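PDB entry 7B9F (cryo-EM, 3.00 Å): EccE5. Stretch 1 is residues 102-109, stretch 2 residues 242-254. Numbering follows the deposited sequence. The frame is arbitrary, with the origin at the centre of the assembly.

Stretch 1 (102-109) HDVVGIRE
Stretch 2 (242-254) RPLTSSEIDDMDA

Residues 102-109 run as an extended, mostly β-like segment past the place where residues 242-254 leave a strand, turn through Leu244 and Thr245, and enter a helix at Ser246. The register is set by two pairs: Val105 CA lies 5.4 Å from Pro243 CA. Gly106 CA lies 4.4 Å from Ser246 CA. Together the stretches bury 499 Å².

The tightest point is Gly106 (phi/psi -85/135). Its N donates to Leu244 O at 2.7 Å, with a bent N-H...O angle of 135°. A CB here would point toward the second stretch and lie 2.7 Å from Leu244 O, 2.8 Å from Ile249 CD1 and 3.0 Å from Ser246 N, all clashes, so glycine suits the close approach of the helix start. Leu244 (-78/134) contributes mainly its carbonyl; its CA-to-CB bond is sideways, and with chi1 m (-89°) and chi2 m (-77°) its end leads away.

On the N-terminal side of Gly106, residues 103-105 meet Pro243 (-70/151, C-gamma endo), whose CA-to-CB bond is toward stretch 1. Pro243 CG lies 3.5 Å from Val104 O and 4.2 Å from Asp103 CB, while Pro243 CB meets Val105 CG2 at 3.9 Å. Val105 (-118/130) directs its CA-to-CB bond away, yet its t rotamer still leaves CG2 within reach of the proline. Asp103 (chi1 m) has its CA-to-CB bond toward stretch 2, in keeping with the CB contact; Val104 (p) is sideways and meets the proline through its carbonyl O.

Beyond the glycine, the CA-to-CB bond of Ile107 (-122/137; chi1 m at -39°, chi2 m) is away from stretch 2 and that of Arg108 (-121/142) toward it, the alternation expected of an extended chain. Arg108 adopts m, t, m for chi1 to chi3, with chi4 at -164°, and lays one face of its guanidinium over Ile249 CG2, which is 3.7 Å from Arg108 NE. The edge, where the N-H groups point, remains free for acids: Arg108 NH2 donates to Asp250 OD1 at 2.9 Å in a salt bridge and forms a longer one with Asp253 OD2 at 3.7 Å. Asp250 is m (chi2 -10°), its end coming nearer than its sideways CB suggests; Asp253 is t (-152°, chi2 -14°). Ile249, m and t, extends CD1 to 3.7 Å from Gly106 O, filling space beside the glycine; CD1 also comes near the aliphatic part of Arg108.

Within stretch 2, Glu248 bends back with chi1 p, chi2 t and chi3 near 1°. Its OE2 accepts from Thr245 N at 2.9 Å and Thr245 OG1 at 3.2 Å, and pairs with Arg242 NH1 at a very short 2.4 Å in a salt bridge. Thr245 (-68/154, chi1 m) occupies the N-cap position without a side-chain capping bond; its carbonyl O accepts from Ile249 N at 2.9 Å, starting the helical pattern that carries Ile249, Asp250 and Asp253 to the contact.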

# COMPACT_ATOMS: atom_id res chain seq x y z
N HIS A 102 -5.60 10.65 -38.30
CA HIS A 102 -5.67 10.70 -39.75
C HIS A 102 -6.28 12.01 -40.23
O HIS A 102 -5.74 12.65 -41.14
CB HIS A 102 -6.46 9.48 -40.22
CG HIS A 102 -6.80 9.44 -41.69
ND1 HIS A 102 -7.68 8.52 -42.20
CD2 HIS A 102 -6.30 10.12 -42.75
CE1 HIS A 102 -7.77 8.67 -43.51
NE2 HIS A 102 -6.94 9.64 -43.87
N ASP A 103 -7.37 12.46 -39.61
CA ASP A 103 -8.18 13.54 -40.16
C ASP A 103 -8.45 14.62 -39.13
O ASP A 103 -8.41 14.38 -37.92
CB ASP A 103 -9.51 13.00 -40.69
CG ASP A 103 -9.33 12.16 -41.93
OD1 ASP A 103 -8.37 12.41 -42.68
OD2 ASP A 103 -10.15 11.24 -42.15
N VAL A 104 -8.72 15.83 -39.63
CA VAL A 104 -9.06 16.95 -38.77
C VAL A 104 -10.50 16.81 -38.28
O VAL A 104 -11.38 16.37 -39.03
CB VAL A 104 -8.82 18.28 -39.51
CG1 VAL A 104 -9.69 18.39 -40.75
CG2 VAL A 104 -9.04 19.46 -38.59
N VAL A 105 -10.73 17.13 -37.02
CA VAL A 105 -12.04 17.03 -36.39
C VAL A 105 -12.47 18.42 -35.95
O VAL A 105 -11.70 19.14 -35.29
CB VAL A 105 -12.01 16.07 -35.19
CG1 VAL A 105 -13.40 15.89 -34.63
CG2 VAL A 105 -11.42 14.74 -35.60
N GLY A 106 -13.69 18.81 -36.31
CA GLY A 106 -14.23 20.08 -35.87
C GLY A 106 -14.87 19.94 -34.50
O GLY A 106 -15.62 19.00 -34.25
N ILE A 107 -14.58 20.89 -33.62
CA ILE A 107 -15.13 20.92 -32.28
C ILE A 107 -15.87 22.23 -32.11
O ILE A 107 -15.38 23.28 -32.54
CB ILE A 107 -14.02 20.81 -31.21
CG1 ILE A 107 -12.93 19.82 -31.61
CG2 ILE A 107 -14.62 20.40 -29.88
CD1 ILE A 107 -13.33 18.40 -31.61
N ARG A 108 -17.04 22.19 -31.49
CA ARG A 108 -17.67 23.40 -31.00
C ARG A 108 -17.89 23.25 -29.50
O ARG A 108 -18.23 22.17 -29.01
CB ARG A 108 -19.00 23.70 -31.69
CG ARG A 108 -18.86 23.96 -33.18
CD ARG A 108 -20.06 24.69 -33.72
NE ARG A 108 -21.31 24.05 -33.32
CZ ARG A 108 -22.48 24.30 -33.89
NH1 ARG A 108 -23.57 23.67 -33.46
NH2 ARG A 108 -22.56 25.16 -34.89
N GLU A 109 -17.70 24.35 -28.78
CA GLU A 109 -17.71 24.29 -27.33
C GLU A 109 -18.61 25.38 -26.79
O GLU A 109 -18.49 26.55 -27.18
CB GLU A 109 -16.29 24.44 -26.78
CG GLU A 109 -16.13 24.16 -25.29
CD GLU A 109 -16.46 25.35 -24.42
OE1 GLU A 109 -16.29 26.49 -24.89
OE2 GLU A 109 -16.88 25.14 -23.26
N ARG A 242 -16.79 10.33 -41.94
CA ARG A 242 -15.66 11.21 -41.69
C ARG A 242 -16.09 12.29 -40.72
O ARG A 242 -17.25 12.69 -40.72
CB ARG A 242 -15.15 11.82 -43.00
CG ARG A 242 -16.21 12.53 -43.79
CD ARG A 242 -15.63 13.22 -44.99
NE ARG A 242 -15.03 14.49 -44.64
CZ ARG A 242 -15.70 15.64 -44.58
NH1 ARG A 242 -15.07 16.75 -44.25
NH2 ARG A 242 -17.00 15.67 -44.84
N PRO A 243 -15.19 12.76 -39.86
CA PRO A 243 -15.54 13.85 -38.95
C PRO A 243 -15.72 15.17 -39.68
O PRO A 243 -15.10 15.42 -40.72
CB PRO A 243 -14.35 13.90 -37.99
CG PRO A 243 -13.22 13.40 -38.79
CD PRO A 243 -13.79 12.35 -39.70
N LEU A 244 -16.57 16.01 -39.12
CA LEU A 244 -16.94 17.26 -39.76
C LEU A 244 -15.85 18.31 -39.59
O LEU A 244 -15.31 18.49 -38.49
CB LEU A 244 -18.25 17.77 -39.16
CG LEU A 244 -19.66 17.42 -39.67
CD1 LEU A 244 -20.07 18.15 -40.92
CD2 LEU A 244 -19.78 15.96 -39.93
N THR A 245 -15.52 18.99 -40.67
CA THR A 245 -14.74 20.22 -40.61
C THR A 245 -15.59 21.31 -39.95
O THR A 245 -16.82 21.27 -39.98
CB THR A 245 -14.31 20.62 -42.02
OG1 THR A 245 -13.76 19.47 -42.68
CG2 THR A 245 -13.26 21.70 -42.02
N SER A 246 -14.92 22.29 -39.32
CA SER A 246 -15.64 23.28 -38.51
C SER A 246 -16.58 24.15 -39.34
O SER A 246 -17.65 24.54 -38.85
CB SER A 246 -14.64 24.16 -37.76
OG SER A 246 -15.29 24.88 -36.72
N SER A 247 -16.21 24.49 -40.58
CA SER A 247 -17.12 25.26 -41.43
C SER A 247 -18.34 24.44 -41.82
O SER A 247 -19.48 24.94 -41.79
CB SER A 247 -16.38 25.73 -42.68
OG SER A 247 -15.72 24.65 -43.31
N GLU A 248 -18.14 23.18 -42.18
CA GLU A 248 -19.27 22.36 -42.56
C GLU A 248 -20.10 21.91 -41.36
O GLU A 248 -21.21 21.42 -41.56
CB GLU A 248 -18.79 21.21 -43.43
CG GLU A 248 -17.88 20.22 -42.77
CD GLU A 248 -17.39 19.15 -43.71
OE1 GLU A 248 -17.75 19.19 -44.91
OE2 GLU A 248 -16.66 18.24 -43.26
N ILE A 249 -19.63 22.12 -40.13
CA ILE A 249 -20.53 22.02 -38.98
C ILE A 249 -21.63 23.08 -39.06
O ILE A 249 -22.81 22.79 -38.88
CB ILE A 249 -19.76 22.13 -37.66
CG1 ILE A 249 -18.79 20.96 -37.49
CG2 ILE A 249 -20.71 22.16 -36.48
CD1 ILE A 249 -17.98 21.03 -36.22
N ASP A 250 -21.25 24.33 -39.33
CA ASP A 250 -22.26 25.37 -39.48
C ASP A 250 -23.07 25.19 -40.75
O ASP A 250 -24.25 25.56 -40.79
CB ASP A 250 -21.61 26.75 -39.43
CG ASP A 250 -20.96 27.04 -38.10
OD1 ASP A 250 -21.18 26.25 -37.16
OD2 ASP A 250 -20.22 28.04 -37.99
N ASP A 251 -22.47 24.60 -41.79
CA ASP A 251 -23.26 24.21 -42.95
C ASP A 251 -24.32 23.18 -42.57
O ASP A 251 -25.46 23.25 -43.04
CB ASP A 251 -22.36 23.65 -44.05
CG ASP A 251 -21.26 24.61 -44.46
OD1 ASP A 251 -21.32 25.78 -44.04
OD2 ASP A 251 -20.35 24.19 -45.20
N MET A 252 -23.95 22.21 -41.73
CA MET A 252 -24.89 21.22 -41.24
C MET A 252 -26.00 21.88 -40.43
O MET A 252 -27.17 21.51 -40.55
CB MET A 252 -24.14 20.17 -40.40
CG MET A 252 -24.96 19.19 -39.53
SD MET A 252 -25.71 19.74 -37.97
CE MET A 252 -24.29 19.83 -36.89
N ASP A 253 -25.64 22.85 -39.59
CA ASP A 253 -26.63 23.57 -38.80
C ASP A 253 -27.62 24.31 -39.70
O ASP A 253 -28.83 24.29 -39.47
CB ASP A 253 -25.94 24.55 -37.86
CG ASP A 253 -26.75 24.83 -36.61
OD1 ASP A 253 -27.95 24.48 -36.59
OD2 ASP A 253 -26.19 25.41 -35.66
N ALA A 254 -27.10 24.96 -40.75
CA ALA A 254 -27.97 25.66 -41.69
C ALA A 254 -28.90 24.70 -42.41
O ALA A 254 -30.09 24.98 -42.57
CB ALA A 254 -27.12 26.44 -42.69